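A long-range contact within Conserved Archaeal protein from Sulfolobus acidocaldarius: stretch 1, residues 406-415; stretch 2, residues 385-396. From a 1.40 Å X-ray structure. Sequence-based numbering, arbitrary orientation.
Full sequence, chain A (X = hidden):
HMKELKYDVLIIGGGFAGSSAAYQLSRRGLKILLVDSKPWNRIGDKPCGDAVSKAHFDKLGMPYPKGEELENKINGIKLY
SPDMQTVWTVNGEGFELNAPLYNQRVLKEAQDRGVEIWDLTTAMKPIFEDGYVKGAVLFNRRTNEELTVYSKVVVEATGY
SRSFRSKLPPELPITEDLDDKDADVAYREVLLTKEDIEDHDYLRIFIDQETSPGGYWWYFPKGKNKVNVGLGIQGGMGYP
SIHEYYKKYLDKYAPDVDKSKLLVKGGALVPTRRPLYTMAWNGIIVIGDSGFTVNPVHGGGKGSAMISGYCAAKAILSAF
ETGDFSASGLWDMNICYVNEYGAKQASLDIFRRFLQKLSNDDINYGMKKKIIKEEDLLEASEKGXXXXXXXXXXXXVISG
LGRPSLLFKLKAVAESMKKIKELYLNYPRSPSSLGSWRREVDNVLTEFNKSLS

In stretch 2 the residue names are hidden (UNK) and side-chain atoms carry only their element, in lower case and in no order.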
# COMPACT_ATOMS: atom_id res chain seq x y z
N LEU A 406 -9.89 21.72 -14.77
CA LEU A 406 -9.42 20.39 -15.13
C LEU A 406 -10.53 19.35 -15.07
O LEU A 406 -10.39 18.27 -15.62
CB LEU A 406 -8.23 19.96 -14.25
CG LEU A 406 -6.88 20.56 -14.63
CD1 LEU A 406 -5.77 19.97 -13.76
CD2 LEU A 406 -6.57 20.35 -16.10
N LEU A 407 -11.65 19.68 -14.43
CA LEU A 407 -12.76 18.72 -14.36
C LEU A 407 -13.22 18.28 -15.74
O LEU A 407 -13.67 17.15 -15.91
CB LEU A 407 -13.94 19.31 -13.61
CG LEU A 407 -13.75 19.45 -12.10
CD1 LEU A 407 -14.92 20.27 -11.57
CD2 LEU A 407 -13.67 18.08 -11.43
N PHE A 408 -13.10 19.16 -16.73
CA PHE A 408 -13.56 18.85 -18.08
C PHE A 408 -12.72 17.78 -18.78
O PHE A 408 -13.07 17.35 -19.87
CB PHE A 408 -13.63 20.12 -18.94
CG PHE A 408 -14.71 21.09 -18.52
CD1 PHE A 408 -16.03 20.86 -18.84
CD2 PHE A 408 -14.39 22.23 -17.80
CE1 PHE A 408 -17.03 21.75 -18.45
CE2 PHE A 408 -15.37 23.13 -17.40
CZ PHE A 408 -16.70 22.89 -17.72
N LYS A 409 -11.62 17.37 -18.16
CA LYS A 409 -10.78 16.31 -18.73
C LYS A 409 -11.17 14.93 -18.23
O LYS A 409 -10.47 13.96 -18.52
CB LYS A 409 -9.31 16.58 -18.43
CG LYS A 409 -8.74 17.69 -19.29
CD LYS A 409 -7.34 18.07 -18.86
CE LYS A 409 -6.71 19.07 -19.81
NZ LYS A 409 -6.49 18.49 -21.17
N LEU A 410 -12.28 14.84 -17.51
CA LEU A 410 -12.61 13.58 -16.84
C LEU A 410 -12.85 12.45 -17.83
O LEU A 410 -12.51 11.29 -17.56
CB LEU A 410 -13.82 13.75 -15.92
CG LEU A 410 -14.19 12.48 -15.14
CD1 LEU A 410 -13.05 12.11 -14.21
CD2 LEU A 410 -15.49 12.65 -14.38
N LYS A 411 -13.44 12.76 -18.98
CA LYS A 411 -13.67 11.75 -20.00
C LYS A 411 -12.36 11.17 -20.50
O LYS A 411 -12.21 9.95 -20.63
CB LYS A 411 -14.45 12.33 -21.17
CG LYS A 411 -14.64 11.36 -22.31
CD LYS A 411 -15.39 10.12 -21.85
CE LYS A 411 -15.80 9.25 -23.03
NZ LYS A 411 -16.79 9.95 -23.90
N ALA A 412 -11.40 12.04 -20.77
CA ALA A 412 -10.07 11.59 -21.21
C ALA A 412 -9.37 10.78 -20.12
O ALA A 412 -8.65 9.82 -20.41
CB ALA A 412 -9.22 12.78 -21.60
N VAL A 413 -9.57 11.17 -18.86
CA VAL A 413 -9.00 10.44 -17.75
C VAL A 413 -9.56 9.01 -17.74
O VAL A 413 -8.80 8.04 -17.62
CB VAL A 413 -9.31 11.14 -16.42
CG1 VAL A 413 -8.88 10.29 -15.26
CG2 VAL A 413 -8.60 12.48 -16.37
N ALA A 414 -10.87 8.89 -17.91
CA ALA A 414 -11.51 7.57 -17.96
C ALA A 414 -10.96 6.72 -19.11
O ALA A 414 -10.78 5.51 -18.96
CB ALA A 414 -13.02 7.71 -18.06
N GLU A 415 -10.68 7.36 -20.24
CA GLU A 415 -10.12 6.67 -21.40
C GLU A 415 -8.72 6.15 -21.09
O GLU A 415 -8.39 5.01 -21.42
CB GLU A 415 -10.09 7.60 -22.62
CG GLU A 415 -11.47 7.90 -23.20
CD GLU A 415 -11.47 9.07 -24.16
OE1 GLU A 415 -10.42 9.72 -24.32
OE2 GLU A 415 -12.54 9.35 -24.75
N UNK A 385 -12.37 1.07 -12.15
CA UNK A 385 -13.14 1.37 -13.35
C UNK A 385 -13.87 2.69 -13.23
O UNK A 385 -14.50 2.99 -12.22
c UNK A 385 -13.47 -1.03 -14.04
c UNK A 385 -14.14 0.26 -13.64
o UNK A 385 -14.08 -2.11 -13.86
o UNK A 385 -12.33 -0.97 -14.55
N UNK A 386 -13.75 3.49 -14.28
CA UNK A 386 -14.54 4.70 -14.41
C UNK A 386 -15.19 4.59 -15.77
O UNK A 386 -14.56 4.88 -16.78
c UNK A 386 -13.64 5.93 -14.32
c UNK A 386 -15.49 7.46 -13.64
c UNK A 386 -13.32 8.41 -14.43
c UNK A 386 -14.32 7.28 -14.58
N UNK A 387 -16.43 4.12 -15.79
CA UNK A 387 -17.07 3.77 -17.05
C UNK A 387 -17.31 5.02 -17.88
O UNK A 387 -17.68 6.06 -17.34
c UNK A 387 -18.36 2.99 -16.80
c UNK A 387 -18.41 1.38 -14.76
c UNK A 387 -18.16 1.71 -16.05
n UNK A 387 -17.59 0.59 -16.62
n UNK A 387 -18.01 0.08 -14.59
c UNK A 387 -17.52 -0.37 -15.72
N UNK A 388 -17.06 4.91 -19.18
CA UNK A 388 -17.18 6.03 -20.11
C UNK A 388 -18.56 6.68 -19.98
O UNK A 388 -18.70 7.90 -20.09
c UNK A 388 -14.45 6.02 -21.50
c UNK A 388 -15.43 4.59 -23.30
c UNK A 388 -15.54 5.01 -21.85
c UNK A 388 -16.93 5.58 -21.54
N UNK A 389 -19.56 5.85 -19.72
CA UNK A 389 -20.93 6.29 -19.45
C UNK A 389 -21.04 7.25 -18.27
O UNK A 389 -21.62 8.33 -18.40
c UNK A 389 -21.82 5.08 -19.20
o UNK A 389 -23.06 5.48 -18.64
N UNK A 390 -20.52 6.84 -17.11
CA UNK A 390 -20.53 7.67 -15.91
C UNK A 390 -19.77 8.97 -16.16
O UNK A 390 -20.14 10.04 -15.66
c UNK A 390 -20.76 5.71 -14.33
c UNK A 390 -19.67 7.81 -13.51
c UNK A 390 -19.89 6.90 -14.71
N UNK A 391 -18.72 8.87 -16.96
CA UNK A 391 -17.96 10.04 -17.37
C UNK A 391 -18.84 11.00 -18.17
O UNK A 391 -18.80 12.21 -17.95
c UNK A 391 -16.73 9.64 -18.17
N UNK A 392 -19.65 10.45 -19.08
CA UNK A 392 -20.54 11.28 -19.90
C UNK A 392 -21.55 12.04 -19.04
O UNK A 392 -21.78 13.23 -19.24
o UNK A 392 -19.30 10.73 -22.31
c UNK A 392 -21.26 10.45 -20.96
c UNK A 392 -20.36 10.08 -22.13
o UNK A 392 -20.71 9.15 -22.88
N UNK A 393 -22.14 11.34 -18.08
CA UNK A 393 -23.08 11.96 -17.15
C UNK A 393 -22.40 13.08 -16.36
O UNK A 393 -22.98 14.16 -16.16
n UNK A 393 -27.13 11.68 -13.64
c UNK A 393 -25.71 12.27 -15.60
c UNK A 393 -26.56 12.79 -14.45
c UNK A 393 -24.52 11.48 -15.08
c UNK A 393 -23.68 10.91 -16.21
N UNK A 394 -21.19 12.81 -15.90
CA UNK A 394 -20.40 13.80 -15.17
C UNK A 394 -20.20 15.07 -16.00
O UNK A 394 -20.31 16.19 -15.50
c UNK A 394 -19.05 13.21 -14.80
N UNK A 395 -19.89 14.89 -17.28
CA UNK A 395 -19.66 16.04 -18.15
C UNK A 395 -20.91 16.86 -18.36
O UNK A 395 -20.86 18.09 -18.45
c UNK A 395 -17.69 14.90 -19.33
c UNK A 395 -16.62 15.63 -16.81
c UNK A 395 -19.05 15.59 -19.48
s UNK A 395 -16.38 15.90 -18.57
N UNK A 396 -22.05 16.20 -18.42
CA UNK A 396 -23.31 16.92 -18.49
C UNK A 396 -23.56 17.69 -17.18
O UNK A 396 -24.05 18.81 -17.20
n UNK A 396 -28.74 14.31 -20.88
n UNK A 396 -27.77 15.09 -22.81
c UNK A 396 -26.94 15.75 -19.29
n UNK A 396 -26.95 15.74 -20.75
c UNK A 396 -25.85 16.64 -18.74
c UNK A 396 -27.82 15.04 -21.48
c UNK A 396 -24.47 15.97 -18.80
O HOH W 1 -12.13 3.53 -16.89

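Position 385 has two side-chain carbons, the second carrying two oxygens, and its CB points away from stretch 1: an aspartate, D385. At 386 four carbons fork at the second, and CB points toward the other stretch, where one branch end lies 3.7 Å from A414 CB and from L410 CD1. This is leucine, L386, and the branch is CD2. Its backbone is used too: water 1 accepts from L386 N at 3.1 Å and lies 3.2 Å from A414 O, within donating geometry, linking the two stretches.

Position 387 carries one carbon and a five-membered ring of three carbons and two nitrogens, so it is histidine; H387 sits at the N-cap position, facing away. At 388 four carbons again fork at the second. CB points sideways, but one branch end lies 3.8 Å from K411 CE, 3.9 Å from E415 CG and 4.1 Å from A414 CB. This is leucine, L388, and the end is CD2; L388 packs against the outer methylenes of K411. Position 389, one carbon and one oxygen, is S389, turned away. Position 390, a carbon carrying two more, is V390, sideways and out of contact.

A single carbon at 391 means alanine. A391 CB points toward stretch 1, 4.2 Å from A414 CB and 3.9 Å from K411 CD, and the CA atoms of A391 and K411 come within 5.3 Å. Position 392 has two carbons, the second bearing two oxygens, one of them 3.1 Å from K411 NZ. This is D392: its CB points away, yet its carboxylate returns to form a salt bridge, with K411 NZ donating to OD1. Four carbons in a row ending in nitrogen make 393 a lysine, K393, out of reach. The lone carbon of 394, A394, lies with its CB 3.6 Å from L410 CD2.

Position 395 is unbranched: two carbons, sulfur, carbon. The terminal carbon reaches 3.5 Å from L410 CB and 3.4 Å from L407 O. This is M395, the carbon is CE, and the m, m, p chain bends along the start of the other helix. Position 396 has three carbons, a nitrogen, then a carbon with two nitrogens: R396, out of reach.

The axes run nearly antiparallel, at 170°, and approach to 9.1 Å. A391 and A414 face each other across the gap, and A394 receives L410, while L386, L410 and M395 supply apolar bulk. At the margin, K411 packs its methylenes on A391 and L388 before its amine meets D392.

Stretch 2 385-396: DLHLSVADKAMR
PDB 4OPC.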